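Local coordinates for protein putative hydrolase (Burkholderia cenocepacia, PDB 4X00) that is a putative hydrolase of the alpha/beta hydrolase fold, probably an esterase that cleaves aryl esters, at residues Met157-Glu169 / Ala193-Arg205. Residues are numbered along the deposited sequence; the frame is centred on the assembly and turned at random. Where two conformers were deposited one is given.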
ATOM      1  N   MET A 157     -16.442   8.860   7.236  1.00 10.02           N
ATOM      2  CA  MET A 157     -16.243   7.751   6.309  0.57 10.26           C
ATOM      3  C   MET A 157     -16.481   6.398   7.001  1.00 11.19           C
ATOM      4  O   MET A 157     -16.568   5.396   6.309  1.00 11.62           O
ATOM      5  CB  MET A 157     -14.857   7.799   5.633  0.57 10.12           C
ATOM      6  CG  MET A 157     -13.698   7.472   6.515  0.57 10.19           C
ATOM      7  SD  MET A 157     -12.159   7.612   5.564  0.57 11.55           S
ATOM      8  CE  MET A 157     -10.954   7.289   6.859  0.57 12.52           C
ATOM      9  N   ILE A 158     -16.647   6.384   8.334  1.00 11.51           N
ATOM     10  CA  ILE A 158     -17.016   5.140   9.032  1.00 12.12           C
ATOM     11  C   ILE A 158     -18.405   5.227   9.673  1.00 12.50           C
ATOM     12  O   ILE A 158     -18.801   4.339  10.442  1.00 14.13           O
ATOM     13  CB  ILE A 158     -15.984   4.743  10.115  1.00 13.38           C
ATOM     14  CG1 ILE A 158     -15.902   5.770  11.242  1.00 13.89           C
ATOM     15  CG2 ILE A 158     -14.605   4.490   9.449  1.00 14.42           C
ATOM     16  CD1 ILE A 158     -15.050   5.290  12.402  1.00 14.84           C
ATOM     17  N   ALA A 159     -19.155   6.276   9.357  1.00 11.85           N
ATOM     18  CA  ALA A 159     -20.474   6.469   9.954  1.00 10.99           C
ATOM     19  C   ALA A 159     -21.490   5.402   9.560  1.00 11.18           C
ATOM     20  O   ALA A 159     -21.417   4.785   8.485  1.00 11.29           O
ATOM     21  CB  ALA A 159     -21.015   7.842   9.574  1.00 11.59           C
ATOM     22  N   SER A 160     -22.478   5.190  10.427  1.00 11.90           N
ATOM     23  CA  SER A 160     -23.537   4.240  10.102  0.58 11.96           C
ATOM     24  C   SER A 160     -24.516   4.806   9.066  1.00 11.29           C
ATOM     25  O   SER A 160     -25.076   4.067   8.271  1.00 11.92           O
ATOM     26  CB  SER A 160     -24.294   3.829  11.368  0.58 12.88           C
ATOM     27  OG  SER A 160     -24.897   4.968  11.944  0.58 13.83           O
ATOM     28  N   ASP A 161     -24.708   6.122   9.066  1.00 10.14           N
ATOM     29  CA  ASP A 161     -25.609   6.741   8.093  1.00  9.44           C
ATOM     30  C   ASP A 161     -25.074   6.592   6.685  1.00  9.07           C
ATOM     31  O   ASP A 161     -23.934   6.978   6.422  1.00  9.24           O
ATOM     32  CB  ASP A 161     -25.793   8.230   8.393  1.00  9.96           C
ATOM     33  CG  ASP A 161     -26.654   8.907   7.372  1.00 10.65           C
ATOM     34  OD1 ASP A 161     -27.861   8.553   7.318  1.00 12.15           O
ATOM     35  OD2 ASP A 161     -26.149   9.803   6.640  1.00 11.15           O
ATOM     36  N   LEU A 162     -25.877   6.078   5.769  1.00  8.99           N
ATOM     37  CA  LEU A 162     -25.390   5.743   4.444  1.00  8.35           C
ATOM     38  C   LEU A 162     -24.848   6.938   3.644  1.00  8.13           C
ATOM     39  O   LEU A 162     -23.729   6.875   3.132  1.00  8.07           O
ATOM     40  CB  LEU A 162     -26.486   5.036   3.634  1.00  8.80           C
ATOM     41  CG  LEU A 162     -26.023   4.609   2.229  1.00  8.75           C
ATOM     42  CD1 LEU A 162     -24.814   3.669   2.305  1.00  9.01           C
ATOM     43  CD2 LEU A 162     -27.163   3.907   1.466  1.00  8.87           C
ATOM     44  N   GLN A 163     -25.609   8.022   3.541  1.00  8.40           N
ATOM     45  CA  GLN A 163     -25.091   9.167   2.811  1.00  8.45           C
ATOM     46  C   GLN A 163     -23.822   9.710   3.449  1.00  8.98           C
ATOM     47  O   GLN A 163     -22.858  10.039   2.740  1.00  9.11           O
ATOM     48  CB  GLN A 163     -26.119  10.287   2.704  1.00  9.60           C
ATOM     49  CG  GLN A 163     -25.520  11.463   1.924  1.00 12.27           C
ATOM     50  CD  GLN A 163     -26.509  12.517   1.578  1.00 15.39           C
ATOM     51  OE1 GLN A 163     -27.724  12.338   1.734  1.00 16.92           O
ATOM     52  NE2 GLN A 163     -26.000  13.651   1.091  1.00 17.01           N
ATOM     53  N   THR A 164     -23.797   9.803   4.769  1.00  8.90           N
ATOM     54  CA  THR A 164     -22.625  10.352   5.454  1.00  9.09           C
ATOM     55  C   THR A 164     -21.405   9.493   5.160  1.00  8.37           C
ATOM     56  O   THR A 164     -20.310  10.010   4.904  1.00  8.88           O
ATOM     57  CB  THR A 164     -22.849  10.402   6.964  1.00 10.88           C
ATOM     58  OG1 THR A 164     -23.995  11.206   7.251  1.00 12.07           O
ATOM     59  CG2 THR A 164     -21.665  10.972   7.705  1.00 11.15           C
ATOM     60  N   HIS A 165     -21.590   8.173   5.208  1.00  8.31           N
ATOM     61  CA  HIS A 165     -20.496   7.239   4.944  1.00  8.43           C
ATOM     62  C   HIS A 165     -19.946   7.412   3.528  1.00  7.78           C
ATOM     63  O   HIS A 165     -18.724   7.470   3.313  1.00  7.77           O
ATOM     64  CB  HIS A 165     -21.008   5.817   5.146  1.00  8.14           C
ATOM     65  CG  HIS A 165     -19.920   4.794   5.272  1.00  8.65           C
ATOM     66  ND1 HIS A 165     -19.671   4.121   6.454  1.00  8.76           N
ATOM     67  CD2 HIS A 165     -19.052   4.292   4.359  1.00  9.47           C
ATOM     68  CE1 HIS A 165     -18.679   3.260   6.264  1.00  9.60           C
ATOM     69  NE2 HIS A 165     -18.290   3.344   5.000  1.00  9.51           N
ATOM     70  N   LEU A 166     -20.839   7.454   2.550  1.00  7.65           N
ATOM     71  CA  LEU A 166     -20.394   7.621   1.164  1.00  8.03           C
ATOM     72  C   LEU A 166     -19.760   9.008   0.946  1.00  8.01           C
ATOM     73  O   LEU A 166     -18.709   9.119   0.292  1.00  8.22           O
ATOM     74  CB  LEU A 166     -21.553   7.388   0.197  1.00  8.24           C
ATOM     75  CG  LEU A 166     -22.137   5.969   0.283  1.00  8.19           C
ATOM     76  CD1 LEU A 166     -23.283   5.863  -0.740  1.00  9.54           C
ATOM     77  CD2 LEU A 166     -21.081   4.874  -0.007  1.00  9.07           C
ATOM     78  N   ASP A 167     -20.346  10.064   1.500  1.00  7.87           N
ATOM     79  CA  ASP A 167     -19.758  11.393   1.390  1.00  8.52           C
ATOM     80  C   ASP A 167     -18.360  11.395   2.025  1.00  8.46           C
ATOM     81  O   ASP A 167     -17.430  12.029   1.501  1.00  9.53           O
ATOM     82  CB  ASP A 167     -20.642  12.439   2.080  1.00  9.79           C
ATOM     83  CG  ASP A 167     -21.893  12.786   1.291  1.00 11.50           C
ATOM     84  OD1 ASP A 167     -22.026  12.431   0.098  1.00 12.25           O
ATOM     85  OD2 ASP A 167     -22.763  13.467   1.891  1.00 12.89           O
ATOM     86  N   GLY A 168     -18.204  10.721   3.162  1.00  8.18           N
ATOM     87  CA  GLY A 168     -16.905  10.639   3.823  1.00  8.75           C
ATOM     88  C   GLY A 168     -15.863   9.930   2.954  1.00  8.20           C
ATOM     89  O   GLY A 168     -14.712  10.365   2.850  1.00  8.68           O
ATOM     90  N   GLU A 169     -16.248   8.813   2.328  1.00  7.37           N
ATOM     91  CA  GLU A 169     -15.327   8.123   1.439  1.00  6.85           C
ATOM     92  C   GLU A 169     -14.937   9.012   0.270  1.00  7.21           C
ATOM     93  O   GLU A 169     -13.768   8.978  -0.146  1.00  8.31           O
ATOM     94  CB  GLU A 169     -15.917   6.806   0.917  1.00  7.79           C
ATOM     95  CG  GLU A 169     -16.125   5.764   1.988  1.00  8.46           C
ATOM     96  CD  GLU A 169     -16.474   4.410   1.449  1.00 10.49           C
ATOM     97  OE1 GLU A 169     -16.637   4.228   0.227  1.00 11.82           O
ATOM     98  OE2 GLU A 169     -16.691   3.503   2.303  1.00 11.64           O
ATOM     99  N   ALA A 193     -13.697   2.329  -4.162  1.00  7.28           N
ATOM    100  CA  ALA A 193     -13.630   2.555  -2.721  1.00  7.74           C
ATOM    101  C   ALA A 193     -14.909   2.074  -2.048  1.00  7.17           C
ATOM    102  O   ALA A 193     -14.853   1.594  -0.923  1.00  7.90           O
ATOM    103  CB  ALA A 193     -13.433   4.024  -2.422  1.00  9.08           C
ATOM    104  N   ALA A 194     -16.064   2.217  -2.721  1.00  6.69           N
ATOM    105  CA  ALA A 194     -17.337   1.798  -2.122  1.00  6.93           C
ATOM    106  C   ALA A 194     -17.434   0.290  -1.936  1.00  7.74           C
ATOM    107  O   ALA A 194     -18.295  -0.171  -1.178  1.00  9.36           O
ATOM    108  CB  ALA A 194     -18.489   2.294  -2.963  1.00  7.97           C
ATOM    109  N   LEU A 195     -16.551  -0.469  -2.569  1.00  8.25           N
ATOM    110  CA  LEU A 195     -16.507  -1.910  -2.350  1.00  8.58           C
ATOM    111  C   LEU A 195     -15.905  -2.275  -1.011  1.00  9.56           C
ATOM    112  O   LEU A 195     -16.076  -3.404  -0.542  1.00 10.92           O
ATOM    113  CB  LEU A 195     -15.674  -2.593  -3.437  1.00  8.55           C
ATOM    114  CG  LEU A 195     -16.133  -2.336  -4.867  1.00 10.86           C
ATOM    115  CD1 LEU A 195     -15.140  -2.991  -5.845  1.00 11.74           C
ATOM    116  CD2 LEU A 195     -17.507  -2.897  -5.102  1.00 13.04           C
ATOM    117  N   ALA A 196     -15.191  -1.355  -0.376  1.00  9.73           N
ATOM    118  CA  ALA A 196     -14.498  -1.727   0.872  1.00  9.89           C
ATOM    119  C   ALA A 196     -15.482  -2.033   2.011  1.00  8.77           C
ATOM    120  O   ALA A 196     -16.508  -1.377   2.197  1.00  9.45           O
ATOM    121  CB  ALA A 196     -13.524  -0.619   1.296  1.00 12.75           C
ATOM    122  N   SER A 197     -15.120  -3.035   2.794  1.00  8.10           N
ATOM    123  CA  SER A 197     -15.924  -3.480   3.926  1.00  8.34           C
ATOM    124  C   SER A 197     -16.038  -2.421   5.010  1.00  8.37           C
ATOM    125  O   SER A 197     -15.030  -1.881   5.462  1.00  9.08           O
ATOM    126  CB  SER A 197     -15.294  -4.753   4.521  1.00  9.70           C
ATOM    127  OG  SER A 197     -15.793  -4.979   5.841  1.00 10.49           O
ATOM    128  N   TRP A 198     -17.264  -2.162   5.473  1.00  8.13           N
ATOM    129  CA  TRP A 198     -17.467  -1.224   6.567  1.00  8.65           C
ATOM    130  C   TRP A 198     -16.917  -1.798   7.881  1.00  9.33           C
ATOM    131  O   TRP A 198     -16.521  -1.048   8.785  1.00 10.65           O
ATOM    132  CB  TRP A 198     -18.953  -0.897   6.721  1.00  8.66           C
ATOM    133  CG  TRP A 198     -19.507  -0.066   5.617  1.00  8.87           C
ATOM    134  CD1 TRP A 198     -19.044   0.041   4.324  1.00  9.18           C
ATOM    135  CD2 TRP A 198     -20.648   0.783   5.707  1.00  8.60           C
ATOM    136  NE1 TRP A 198     -19.828   0.922   3.621  1.00  9.24           N
ATOM    137  CE2 TRP A 198     -20.843   1.369   4.440  1.00  8.95           C
ATOM    138  CE3 TRP A 198     -21.547   1.073   6.737  1.00  8.78           C
ATOM    139  CZ2 TRP A 198     -21.860   2.295   4.203  1.00  9.26           C
ATOM    140  CZ3 TRP A 198     -22.551   1.990   6.501  1.00  9.67           C
ATOM    141  CH2 TRP A 198     -22.705   2.586   5.249  1.00  9.45           C
ATOM    142  N   ASP A 199     -16.867  -3.131   7.990  1.00  9.61           N
ATOM    143  CA  ASP A 199     -16.274  -3.750   9.186  1.00 10.80           C
ATOM    144  C   ASP A 199     -14.778  -3.480   9.204  1.00 10.02           C
ATOM    145  O   ASP A 199     -14.205  -3.139  10.228  1.00 11.25           O
ATOM    146  CB  ASP A 199     -16.537  -5.259   9.199  1.00 12.60           C
ATOM    147  CG  ASP A 199     -18.022  -5.592   9.180  1.00 15.25           C
ATOM    148  OD1 ASP A 199     -18.715  -5.076  10.071  1.00 17.29           O
ATOM    149  OD2 ASP A 199     -18.488  -6.328   8.273  1.00 15.86           O
ATOM    150  N   MET A 200     -14.149  -3.644   8.047  1.00  9.26           N
ATOM    151  CA  MET A 200     -12.737  -3.350   7.890  1.00  9.04           C
ATOM    152  C   MET A 200     -12.485  -1.882   8.225  1.00  9.65           C
ATOM    153  O   MET A 200     -11.567  -1.569   9.001  1.00 10.03           O
ATOM    154  CB  MET A 200     -12.296  -3.679   6.468  1.00  8.62           C
ATOM    155  CG  MET A 200     -10.830  -3.353   6.217  1.00  8.79           C
ATOM    156  SD  MET A 200     -10.512  -1.613   5.782  1.00  9.45           S
ATOM    157  CE  MET A 200     -11.528  -1.468   4.283  1.00 10.05           C
ATOM    158  N   GLN A 201     -13.317  -0.976   7.685  1.00  9.07           N
ATOM    159  CA  GLN A 201     -13.030   0.443   7.874  1.00 10.23           C
ATOM    160  C   GLN A 201     -13.041   0.870   9.340  1.00 10.94           C
ATOM    161  O   GLN A 201     -12.223   1.679   9.778  1.00 13.15           O
ATOM    162  CB  GLN A 201     -14.035   1.316   7.130  1.00 10.47           C
ATOM    163  CG  GLN A 201     -13.932   1.281   5.627  1.00 10.26           C
ATOM    164  CD  GLN A 201     -15.004   2.168   5.060  1.00 10.18           C
ATOM    165  OE1 GLN A 201     -16.092   1.716   4.759  1.00 10.95           O
ATOM    166  NE2 GLN A 201     -14.738   3.476   5.021  1.00 11.67           N
ATOM    167  N   ARG A 202     -14.001   0.356  10.105  1.00 11.33           N
ATOM    168  CA  ARG A 202     -14.071   0.689  11.536  1.00 14.29           C
ATOM    169  C   ARG A 202     -12.900   0.094  12.315  1.00 14.39           C
ATOM    170  O   ARG A 202     -12.390   0.704  13.265  1.00 17.44           O
ATOM    171  CB  ARG A 202     -15.392   0.202  12.144  1.00 17.23           C
ATOM    172  CG  ARG A 202     -16.604   1.005  11.687  1.00 21.50           C
ATOM    173  CD  ARG A 202     -17.911   0.561  12.365  1.00 25.43           C
ATOM    174  NE  ARG A 202     -18.166  -0.871  12.197  1.00 29.04           N
ATOM    175  CZ  ARG A 202     -18.999  -1.414  11.307  1.00 30.68           C
ATOM    176  NH1 ARG A 202     -19.726  -0.667  10.486  1.00 31.22           N
ATOM    177  NH2 ARG A 202     -19.123  -2.732  11.263  1.00 31.15           N
ATOM    178  N   ALA A 203     -12.468  -1.091  11.906  1.00 12.13           N
ATOM    179  CA  ALA A 203     -11.419  -1.806  12.615  1.00 13.08           C
ATOM    180  C   ALA A 203      -9.995  -1.318  12.306  1.00 14.29           C
ATOM    181  O   ALA A 203      -9.106  -1.339  13.183  1.00 14.79           O
ATOM    182  CB  ALA A 203     -11.555  -3.306  12.309  1.00 13.77           C
ATOM    183  N   VAL A 204      -9.753  -0.881  11.068  1.00 15.29           N
ATOM    184  CA  VAL A 204      -8.377  -0.677  10.631  1.00 15.72           C
ATOM    185  C   VAL A 204      -7.703   0.462  11.407  1.00 17.52           C
ATOM    186  O   VAL A 204      -6.480   0.463  11.568  1.00 16.70           O
ATOM    187  CB  VAL A 204      -8.335  -0.453   9.093  1.00 17.63           C
ATOM    188  CG1 VAL A 204      -8.922   0.891   8.741  1.00 17.21           C
ATOM    189  CG2 VAL A 204      -6.915  -0.644   8.569  1.00 18.87           C
ATOM    190  N   ARG A 205      -8.506   1.387  11.928  1.00 29.56           N
ATOM    191  CA  ARG A 205      -8.082   2.427  12.862  1.00 29.90           C
ATOM    192  C   ARG A 205      -7.222   1.876  14.006  1.00 29.90           C
ATOM    193  O   ARG A 205      -6.276   2.519  14.476  1.00 29.85           O
ATOM    194  CB  ARG A 205      -9.333   3.119  13.444  1.00 20.27           C
ATOM    195  CG  ARG A 205     -10.419   3.433  12.384  1.00 20.42           C
ATOM    196  CD  ARG A 205     -11.539   4.227  13.027  1.00 20.38           C
ATOM    197  NE  ARG A 205     -12.304   3.534  14.071  1.00 20.64           N
ATOM    198  CZ  ARG A 205     -12.776   4.175  15.135  1.00 20.37           C
ATOM    199  NH1 ARG A 205     -13.471   3.553  16.075  1.00 21.07           N
ATOM    200  NH2 ARG A 205     -12.536   5.477  15.240  1.00 21.06           N
TER
HETATM  201  O   HOH W   1     -17.506   1.692   8.659  1.00 15.58           O
HETATM  202  O   HOH W   2     -20.183   1.943  10.310  1.00 38.49           O
HETATM  203  O   HOH W   3     -16.490   1.235   1.297  1.00 17.43           O
HETATM  204  O   HOH W   4     -19.265   1.647   0.828  1.00 19.54           O
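His165 and Trp198 lie flat on each other in a face-to-face stack. The centroids of the imidazole and the six-membered indole ring are 3.4 Å apart, and the planes differ by 5°. The two side chains reach in from opposite directions. Met157 O lies over the opposite face of the imidazole, above its centre.

Both ring nitrogens of His165 are donors, and this fixes the rotation of the ring. His165 NE2 donates its N-H to Gln201 OE1 at 2.7 Å, in the ring plane, with the amide 85° from the ring. His165 ND1 donates its N-H to Ala159 O at 2.8 Å, also in plane and on a carbonyl lone pair. A histidine with both nitrogens donating is probably positively charged, and nearby Glu169 would favour that state. Gln201 reaches this site through an extended chain beyond CG (chi2 179°). Its NE2 makes a weak bond to Met157 O.

The contact belongs to the helical region between strands 132-136 and 222-227 of the alpha/beta hydrolase fold, the usual place of the cap in this family. It joins the loop 157-161 and the first two turns of helix 162-174 to helix 198-204 and to Ala193 and Ala194.

Glu169 fits like a knob among Ala193, Ala194, Trp198 and Gln201. Trp198 NE1 donates to a water that also lies near Ala194 O. Leu162 CD1 meets the indole edge at Trp198 CZ2, 3.8 Å away. Ile158 CD1 lies over one face of the Arg205 guanidinium, 3.7 Å from CZ. Arg205 NE is held by Arg202 O at 2.9 Å. Ser197 OG caps helix 198-204 by accepting from Met200 N. On another side of that helix, Met200 packs against Tyr84 and Trp90.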